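Long-range contacts in enoyl-CoA hydratase, EchA3 (Mycobacterium ulcerans, PDB 6C7C), which probably acts as a lyase of the enoyl-CoA hydratase/isomerase (crotonase) family in lipid metabolism: residues K150-P155 / R213-A218; M82-F87 / G228-F233; S6-Y11 / P32-A37. All coordinates share one frame; numbering follows the deposited sequence.

Contact 1: K150-P155 / R213-A218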
loop_
_atom_site.group_PDB
_atom_site.type_symbol
_atom_site.label_atom_id
_atom_site.label_comp_id
_atom_site.label_asym_id
_atom_site.label_seq_id
_atom_site.Cartn_x
_atom_site.Cartn_y
_atom_site.Cartn_z
ATOM N N LYS A 150 6.295 -7.244 2.608
ATOM C CA LYS A 150 5.143 -6.426 2.980
ATOM C C LYS A 150 5.528 -4.967 3.240
ATOM O O LYS A 150 4.683 -4.064 3.111
ATOM C CB LYS A 150 4.444 -7.018 4.208
ATOM C CG LYS A 150 3.028 -6.438 4.446
ATOM C CD LYS A 150 2.329 -7.060 5.650
ATOM C CE LYS A 150 2.928 -6.527 6.955
ATOM N NZ LYS A 150 2.175 -6.981 8.161
ATOM N N LEU A 151 6.777 -4.724 3.645
ATOM C CA LEU A 151 7.237 -3.367 3.920
ATOM C C LEU A 151 7.248 -2.507 2.665
ATOM O O LEU A 151 7.133 -1.283 2.746
ATOM C CB LEU A 151 8.642 -3.426 4.527
ATOM C CG LEU A 151 9.301 -2.178 5.096
ATOM C CD1 LEU A 151 8.410 -1.571 6.167
ATOM C CD2 LEU A 151 10.656 -2.557 5.681
ATOM N N ARG A 152 7.434 -3.110 1.508
ATOM C CA ARG A 152 7.675 -2.367 0.280
ATOM C C ARG A 152 6.619 -2.571 -0.804
ATOM O O ARG A 152 6.389 -1.653 -1.588
ATOM C CB ARG A 152 9.042 -2.735 -0.310
ATOM C CG ARG A 152 10.241 -2.608 0.660
ATOM C CD ARG A 152 10.332 -1.244 1.344
ATOM N NE ARG A 152 10.915 -0.195 0.511
ATOM C CZ ARG A 152 12.226 -0.008 0.355
ATOM N NH1 ARG A 152 12.678 0.999 -0.393
ATOM N NH2 ARG A 152 13.090 -0.852 0.925
ATOM N N LEU A 153 5.999 -3.740 -0.905
ATOM C CA LEU A 153 5.076 -3.980 -2.013
ATOM C C LEU A 153 3.695 -3.412 -1.715
ATOM O O LEU A 153 3.251 -3.384 -0.564
ATOM C CB LEU A 153 4.942 -5.478 -2.296
ATOM C CG LEU A 153 6.223 -6.254 -2.607
ATOM C CD1 LEU A 153 5.905 -7.698 -2.957
ATOM C CD2 LEU A 153 6.929 -5.588 -3.742
ATOM N N THR A 154 2.998 -2.986 -2.771
ATOM C CA THR A 154 1.582 -2.644 -2.625
ATOM C C THR A 154 0.817 -3.862 -2.102
ATOM O O THR A 154 1.259 -5.002 -2.285
ATOM C CB THR A 154 0.960 -2.218 -3.953
ATOM O OG1 THR A 154 0.884 -3.354 -4.818
ATOM C CG2 THR A 154 1.784 -1.126 -4.619
ATOM N N PRO A 155 -0.324 -3.642 -1.432
ATOM C CA PRO A 155 -1.108 -4.783 -0.926
ATOM C C PRO A 155 -1.359 -5.889 -1.945
ATOM O O PRO A 155 -1.157 -7.069 -1.619
ATOM C CB PRO A 155 -2.414 -4.111 -0.469
ATOM C CG PRO A 155 -1.958 -2.726 -0.005
ATOM C CD PRO A 155 -0.855 -2.343 -0.967
ATOM N N ARG A 213 11.668 5.078 12.569
ATOM C CA ARG A 213 10.245 5.228 12.856
ATOM C C ARG A 213 9.420 4.602 11.747
ATOM O O ARG A 213 8.368 4.008 12.005
ATOM C CB ARG A 213 9.880 6.711 13.030
ATOM C CG ARG A 213 10.507 7.320 14.272
ATOM C CD ARG A 213 10.127 8.772 14.463
ATOM N NE ARG A 213 10.738 9.302 15.678
ATOM C CZ ARG A 213 10.419 10.461 16.244
ATOM N NH1 ARG A 213 9.469 11.240 15.717
ATOM N NH2 ARG A 213 11.047 10.834 17.350
ATOM N N ALA A 214 9.900 4.696 10.511
ATOM C CA ALA A 214 9.184 4.137 9.381
ATOM C C ALA A 214 9.273 2.620 9.327
ATOM O O ALA A 214 8.537 2.018 8.546
ATOM C CB ALA A 214 9.713 4.721 8.072
ATOM N N ARG A 215 10.138 1.993 10.132
ATOM C CA ARG A 215 10.393 0.560 10.030
ATOM C C ARG A 215 10.332 -0.193 11.352
ATOM O O ARG A 215 10.545 -1.415 11.350
ATOM C CB ARG A 215 11.766 0.300 9.388
ATOM C CG ARG A 215 11.812 0.724 7.942
ATOM C CD ARG A 215 13.224 0.741 7.388
ATOM N NE ARG A 215 13.201 1.367 6.073
ATOM C CZ ARG A 215 14.253 1.514 5.284
ATOM N NH1 ARG A 215 15.445 1.072 5.663
ATOM N NH2 ARG A 215 14.105 2.098 4.108
ATOM N N ALA A 216 10.062 0.493 12.471
ATOM C CA ALA A 216 10.198 -0.115 13.792
ATOM C C ALA A 216 9.438 -1.430 13.906
ATOM O O ALA A 216 10.009 -2.456 14.301
ATOM C CB ALA A 216 9.726 0.864 14.867
ATOM N N GLU A 217 8.149 -1.423 13.543
ATOM C CA GLU A 217 7.333 -2.629 13.670
ATOM C C GLU A 217 7.845 -3.748 12.767
ATOM O O GLU A 217 7.959 -4.902 13.198
ATOM C CB GLU A 217 5.875 -2.306 13.338
ATOM C CG GLU A 217 4.840 -3.201 14.000
ATOM C CD GLU A 217 3.420 -2.904 13.512
ATOM O OE1 GLU A 217 3.202 -1.804 12.952
ATOM O OE2 GLU A 217 2.521 -3.757 13.702
ATOM N N ALA A 218 8.190 -3.416 11.523
ATOM C CA ALA A 218 8.665 -4.422 10.585
ATOM C C ALA A 218 9.975 -5.030 11.054
ATOM O O ALA A 218 10.156 -6.250 10.984
ATOM C CB ALA A 218 8.825 -3.811 9.193
#
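Two torsions set up the meeting of Leu151 with Arg215 and Ala218. In Leu151, chi1 of -171° carries CG to the side opposite its own backbone N, which places CD1 and CD2 against Ala218 and Arg215 of helix 204-227. In Arg215, CG lies beside the backbone N (chi1 -67°) and the chain then runs straight out to NE, crossing Leu151 at about a right angle. Leu151 CD1 packs on Ala218 CB at 3.8 Å, and its other methyl, CD2, touches Arg215 CG at 4.1 Å. The two arginine ends approach obliquely, with Arg152 NH2 and Arg215 NH2 4.5 Å apart. A salt bridge from Arg215 NH2 to Asp120 probably eases the closeness of these like charges; carbonyl acceptors serve too, Leu94 O for Arg215 NH1 and Gly119 O for Arg152 NH2. Helix 204-227 is kinked here, since the N atoms of Glu217 and Ala218 make no bond to the preceding turn; Ala214 O instead accepts from Gln159 NE2 of the second subunit, and OE1 of the same Gln159 accepts from Arg215 NE. An apolar helix-to-helix contact is thus flanked by a polar seam reaching another chain, an arrangement belonging to the subunit interface of a crotonase-fold trimer.

Contact 2: M82-F87 / G228-F233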
loop_
_atom_site.group_PDB
_atom_site.type_symbol
_atom_site.label_atom_id
_atom_site.label_comp_id
_atom_site.label_asym_id
_atom_site.label_seq_id
_atom_site.Cartn_x
_atom_site.Cartn_y
_atom_site.Cartn_z
ATOM N N MET A 82 22.525 -20.629 7.347
ATOM C CA MET A 82 22.497 -19.813 6.134
ATOM C C MET A 82 21.263 -18.903 6.091
ATOM O O MET A 82 21.372 -17.713 5.787
ATOM C CB MET A 82 22.554 -20.713 4.901
ATOM C CG MET A 82 22.522 -19.956 3.587
ATOM S SD MET A 82 22.631 -21.034 2.137
ATOM C CE MET A 82 21.161 -22.025 2.345
ATOM N N LEU A 83 20.080 -19.437 6.385
ATOM C CA LEU A 83 18.894 -18.580 6.395
ATOM C C LEU A 83 19.001 -17.478 7.435
ATOM O O LEU A 83 18.588 -16.339 7.178
ATOM C CB LEU A 83 17.618 -19.388 6.631
ATOM C CG LEU A 83 16.722 -19.669 5.414
ATOM C CD1 LEU A 83 17.503 -20.167 4.222
ATOM C CD2 LEU A 83 15.616 -20.637 5.785
ATOM N N ARG A 84 19.513 -17.798 8.628
ATOM C CA ARG A 84 19.591 -16.782 9.672
ATOM C C ARG A 84 20.504 -15.636 9.260
ATOM O O ARG A 84 20.145 -14.461 9.398
ATOM C CB ARG A 84 20.053 -17.394 10.989
ATOM C CG ARG A 84 20.173 -16.356 12.084
ATOM C CD ARG A 84 20.707 -16.942 13.367
ATOM N NE ARG A 84 19.866 -18.038 13.836
ATOM C CZ ARG A 84 20.252 -19.310 13.872
ATOM N NH1 ARG A 84 21.471 -19.651 13.468
ATOM N NH2 ARG A 84 19.419 -20.241 14.316
ATOM N N GLY A 85 21.697 -15.962 8.768
ATOM C CA GLY A 85 22.635 -14.934 8.366
ATOM C C GLY A 85 22.128 -14.106 7.206
ATOM O O GLY A 85 22.455 -12.923 7.092
ATOM N N GLY A 86 21.354 -14.723 6.317
ATOM C CA GLY A 86 20.784 -13.978 5.209
ATOM C C GLY A 86 19.742 -12.977 5.671
ATOM O O GLY A 86 19.762 -11.808 5.278
ATOM N N PHE A 87 18.819 -13.418 6.524
ATOM C CA PHE A 87 17.817 -12.488 7.021
ATOM C C PHE A 87 18.426 -11.506 8.011
ATOM O O PHE A 87 17.952 -10.371 8.114
ATOM C CB PHE A 87 16.640 -13.274 7.609
ATOM C CG PHE A 87 15.876 -14.053 6.569
ATOM C CD1 PHE A 87 15.420 -13.426 5.421
ATOM C CD2 PHE A 87 15.684 -15.418 6.691
ATOM C CE1 PHE A 87 14.734 -14.136 4.437
ATOM C CE2 PHE A 87 15.005 -16.135 5.704
ATOM C CZ PHE A 87 14.536 -15.490 4.578
ATOM N N GLY A 228 12.870 -17.302 15.014
ATOM C CA GLY A 228 12.077 -18.478 14.746
ATOM C C GLY A 228 12.523 -19.260 13.529
ATOM O O GLY A 228 11.740 -20.054 13.002
ATOM N N ILE A 229 13.772 -19.061 13.079
ATOM C CA ILE A 229 14.245 -19.731 11.865
ATOM C C ILE A 229 14.082 -21.242 11.988
ATOM O O ILE A 229 13.724 -21.922 11.019
ATOM C CB ILE A 229 15.709 -19.352 11.565
ATOM C CG1 ILE A 229 15.801 -17.986 10.900
ATOM C CG2 ILE A 229 16.350 -20.382 10.662
ATOM C CD1 ILE A 229 15.118 -17.912 9.558
ATOM N N GLU A 230 14.332 -21.788 13.183
ATOM C CA GLU A 230 14.179 -23.225 13.390
ATOM C C GLU A 230 12.757 -23.680 13.081
ATOM O O GLU A 230 12.552 -24.772 12.532
ATOM C CB GLU A 230 14.546 -23.593 14.828
ATOM C CG GLU A 230 16.034 -23.587 15.147
ATOM C CD GLU A 230 16.630 -22.195 15.228
ATOM O OE1 GLU A 230 15.876 -21.190 15.125
ATOM O OE2 GLU A 230 17.863 -22.108 15.418
ATOM N N ALA A 231 11.764 -22.850 13.419
ATOM C CA ALA A 231 10.372 -23.207 13.164
ATOM C C ALA A 231 10.079 -23.358 11.675
ATOM O O ALA A 231 9.155 -24.088 11.299
ATOM C CB ALA A 231 9.446 -22.154 13.776
ATOM N N GLU A 232 10.841 -22.679 10.815
ATOM C CA GLU A 232 10.655 -22.829 9.374
ATOM C C GLU A 232 11.103 -24.196 8.870
ATOM O O GLU A 232 10.645 -24.630 7.811
ATOM C CB GLU A 232 11.418 -21.738 8.618
ATOM C CG GLU A 232 11.160 -20.294 9.081
ATOM C CD GLU A 232 9.901 -19.668 8.484
ATOM O OE1 GLU A 232 9.252 -20.304 7.616
ATOM O OE2 GLU A 232 9.581 -18.521 8.869
ATOM N N PHE A 233 11.983 -24.877 9.599
ATOM C CA PHE A 233 12.431 -26.221 9.265
ATOM C C PHE A 233 11.710 -27.297 10.061
ATOM O O PHE A 233 11.954 -28.490 9.836
ATOM C CB PHE A 233 13.945 -26.353 9.486
ATOM C CG PHE A 233 14.777 -25.602 8.485
ATOM C CD1 PHE A 233 15.265 -26.243 7.358
ATOM C CD2 PHE A 233 15.080 -24.268 8.673
ATOM C CE1 PHE A 233 16.027 -25.567 6.432
ATOM C CE2 PHE A 233 15.846 -23.583 7.749
ATOM C CZ PHE A 233 16.320 -24.236 6.627
HETATM O O HOH W 1 17.312 -19.001 14.573
#
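Ile229 and Leu83 meet where the short, weakly bonded helix 229-233 packs against helix 76-94, a helix-helix contact within the crotonase fold. The local axes approach to 10.6 Å with an angle of 135° between their N-to-C directions, nearer antiparallel than parallel. In the first shell, Ile229 CD1 lies at the edge of the Phe87 ring, 3.8 Å from Phe87 CD2, and also touches Leu83 CB at 4.1 Å. Further along, Leu83 CD2 approaches Phe233 CE2 to 3.5 Å. Beside this apolar row runs a polar one. Glu230 OE2 comes to the edge of the Arg84 guanidinium, near its plane, and forms a salt bridge with Arg84 NH2 at 2.7 Å; the two flat groups are turned 30° apart. A water accepts from the same Arg84 NH2 at 2.5 Å, a short distance, and donates to Glu230 OE1 at 2.7 Å, so both carboxylate oxygens can be linked to one arginine nitrogen, one directly and one through water.

The chain shapes explain this meeting: Arg84 leaves its helix extended and bends at chi3 (-57°), while Glu230 folds at chi2. Farther out, Phe66 and Leu71 pack on Leu83, and Leu71, Ala79 and Ile80 on Phe233, while Phe87 meets Pro142, Met111 and Phe114. The adjoining Glu232 uses OE2 to accept from Tyr143 N. Within helix 229-233, Phe233 N bonds to Glu230 O at 3.0 Å, linking the backbones of the residues that carry the aromatic and acidic contacts. The guanidinium has a second acidic partner as well: Arg84 NH1 makes a salt bridge with OD1 of Asp81, about one helical turn earlier, while NH2 faces Glu230.

Contact 3: S6-Y11 / P32-A37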
loop_
_atom_site.group_PDB
_atom_site.type_symbol
_atom_site.label_atom_id
_atom_site.label_comp_id
_atom_site.label_asym_id
_atom_site.label_seq_id
_atom_site.Cartn_x
_atom_site.Cartn_y
_atom_site.Cartn_z
ATOM N N SER A 6 39.552 -15.541 -5.376
ATOM C CA SER A 6 39.542 -14.341 -4.545
ATOM C C SER A 6 38.121 -14.090 -4.044
ATOM O O SER A 6 37.168 -14.757 -4.453
ATOM C CB SER A 6 40.075 -13.122 -5.308
ATOM O OG SER A 6 39.169 -12.693 -6.308
ATOM N N GLY A 7 37.988 -13.118 -3.148
ATOM C CA GLY A 7 36.732 -12.870 -2.484
ATOM C C GLY A 7 35.639 -12.428 -3.438
ATOM O O GLY A 7 35.885 -11.808 -4.475
ATOM N N PRO A 8 34.389 -12.718 -3.075
ATOM C CA PRO A 8 33.261 -12.406 -3.961
ATOM C C PRO A 8 32.731 -10.983 -3.854
ATOM O O PRO A 8 31.768 -10.660 -4.561
ATOM C CB PRO A 8 32.201 -13.430 -3.537
ATOM C CG PRO A 8 32.492 -13.693 -2.102
ATOM C CD PRO A 8 33.986 -13.506 -1.897
ATOM N N VAL A 9 33.333 -10.126 -3.025
ATOM C CA VAL A 9 32.881 -8.749 -2.821
ATOM C C VAL A 9 34.045 -7.790 -3.057
ATOM O O VAL A 9 35.139 -7.976 -2.510
ATOM C CB VAL A 9 32.317 -8.531 -1.402
ATOM C CG1 VAL A 9 32.220 -7.056 -1.102
ATOM C CG2 VAL A 9 30.949 -9.172 -1.235
ATOM N N THR A 10 33.789 -6.737 -3.822
ATOM C CA THR A 10 34.710 -5.625 -3.982
ATOM C C THR A 10 34.126 -4.421 -3.255
ATOM O O THR A 10 32.956 -4.067 -3.461
ATOM C CB THR A 10 34.926 -5.294 -5.463
ATOM O OG1 THR A 10 35.421 -6.448 -6.147
ATOM C CG2 THR A 10 35.932 -4.179 -5.615
ATOM N N TYR A 11 34.941 -3.782 -2.421
ATOM C CA TYR A 11 34.538 -2.597 -1.678
ATOM C C TYR A 11 35.410 -1.428 -2.110
ATOM O O TYR A 11 36.637 -1.526 -2.069
ATOM C CB TYR A 11 34.668 -2.804 -0.162
ATOM C CG TYR A 11 34.465 -1.521 0.658
ATOM C CD1 TYR A 11 33.221 -0.917 0.733
ATOM C CD2 TYR A 11 35.517 -0.946 1.371
ATOM C CE1 TYR A 11 33.026 0.245 1.491
ATOM C CE2 TYR A 11 35.345 0.192 2.109
ATOM C CZ TYR A 11 34.098 0.784 2.171
ATOM O OH TYR A 11 33.935 1.919 2.915
ATOM N N PRO A 32 27.460 -18.996 2.825
ATOM C CA PRO A 32 28.252 -18.499 3.969
ATOM C C PRO A 32 29.386 -17.569 3.571
ATOM O O PRO A 32 29.606 -16.540 4.230
ATOM C CB PRO A 32 28.777 -19.792 4.617
ATOM C CG PRO A 32 27.836 -20.858 4.151
ATOM C CD PRO A 32 27.400 -20.461 2.781
ATOM N N THR A 33 30.094 -17.887 2.489
ATOM C CA THR A 33 31.185 -17.033 2.038
ATOM C C THR A 33 30.684 -15.647 1.620
ATOM O O THR A 33 31.254 -14.626 2.026
ATOM C CB THR A 33 31.930 -17.712 0.894
ATOM O OG1 THR A 33 32.353 -19.010 1.319
ATOM C CG2 THR A 33 33.142 -16.901 0.497
ATOM N N MET A 34 29.625 -15.583 0.798
ATOM C CA MET A 34 29.130 -14.275 0.364
ATOM C C MET A 34 28.621 -13.468 1.548
ATOM O O MET A 34 28.856 -12.256 1.634
ATOM C CB MET A 34 28.020 -14.420 -0.684
ATOM C CG MET A 34 27.471 -13.063 -1.186
ATOM S SD MET A 34 28.664 -12.144 -2.205
ATOM C CE MET A 34 28.421 -12.905 -3.820
ATOM N N GLN A 35 27.942 -14.131 2.487
ATOM C CA GLN A 35 27.418 -13.418 3.643
ATOM C C GLN A 35 28.557 -12.841 4.475
ATOM O O GLN A 35 28.499 -11.685 4.912
ATOM C CB GLN A 35 26.550 -14.362 4.480
ATOM C CG GLN A 35 25.211 -14.743 3.823
ATOM C CD GLN A 35 24.349 -15.623 4.714
ATOM O OE1 GLN A 35 24.511 -15.634 5.930
ATOM N NE2 GLN A 35 23.462 -16.419 4.097
ATOM N N GLN A 36 29.611 -13.629 4.685
ATOM C CA GLN A 36 30.761 -13.154 5.447
ATOM C C GLN A 36 31.414 -11.950 4.768
ATOM O O GLN A 36 31.758 -10.964 5.426
ATOM C CB GLN A 36 31.770 -14.301 5.607
ATOM C CG GLN A 36 33.037 -13.894 6.280
ATOM C CD GLN A 36 34.000 -15.073 6.526
ATOM O OE1 GLN A 36 33.580 -16.211 6.730
ATOM N NE2 GLN A 36 35.293 -14.784 6.501
ATOM N N ALA A 37 31.604 -12.025 3.448
ATOM C CA ALA A 37 32.247 -10.939 2.713
ATOM C C ALA A 37 31.389 -9.690 2.707
ATOM O O ALA A 37 31.912 -8.570 2.755
ATOM C CB ALA A 37 32.543 -11.376 1.277
#
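Pro8, just before the edge strand 9-13 of the crotonase-fold sheet, and Val9, the first residue of that strand, pack against Met34 and Ala37 in the first turns of helix 32-48. The contact is apolar and lies near the surface, with Met34 its buried member. Val9 CG2 supplies its centre: it lies 3.7 Å from Ala37 CB and 3.9 Å from Met34 SD, with the Val9 and Met34 side chains crossing at about a right angle. Chi1 of 164° puts Val9 CG1 opposite the backbone N and leaves CG2 beside that N, the branch that reaches both partners. Met34 begins extended from the backbone and then bends twice, at chi2 (70°) and chi3 (83°), a hook that brings Met34 CE to 3.8 Å from Pro8 CB. The proline ring and the methionine run past each other in opposite directions. Other atoms of the ring also meet the helix, with Pro8 CD 4.1 Å from Ala37 CB and Pro8 CG 4.2 Å from Thr33 CG2.

Strand 17-22 pairs antiparallel with strand 9-13 and joins the same packing layer: Ile20 touches Val9, and Met22 touches Met34. Farther along helix 32-48, Leu38 and Ala41 continue the surface under Val9, and Ala44 and Ala45 meet Tyr11, so the helix lies against the edge hairpin of the mixed sheet.

In the fold
From the N terminus, contact 3 closes first: 20 residues separate its segments, among them the hairpin turn and strand 17-22, and helix 32-48 comes back against the first strand. Contact 2 opens later, on helix 76-94, and closes only at helix 229-233, so it brings the C-terminal helix back against helix 76-94. Contact 1 nests inside that span, joining helix 143-152 to helix 204-227. Contacts 1 and 3 lie on opposite sides of the chain's centre, their centres about 28 Å apart. Contacts 2 and 3 touch directly, through a probable hydrogen bond from Gln35 NE2 to Met82 O. Arg213 of segment 213-218 also forms a salt bridge with Glu232 of a neighbouring subunit.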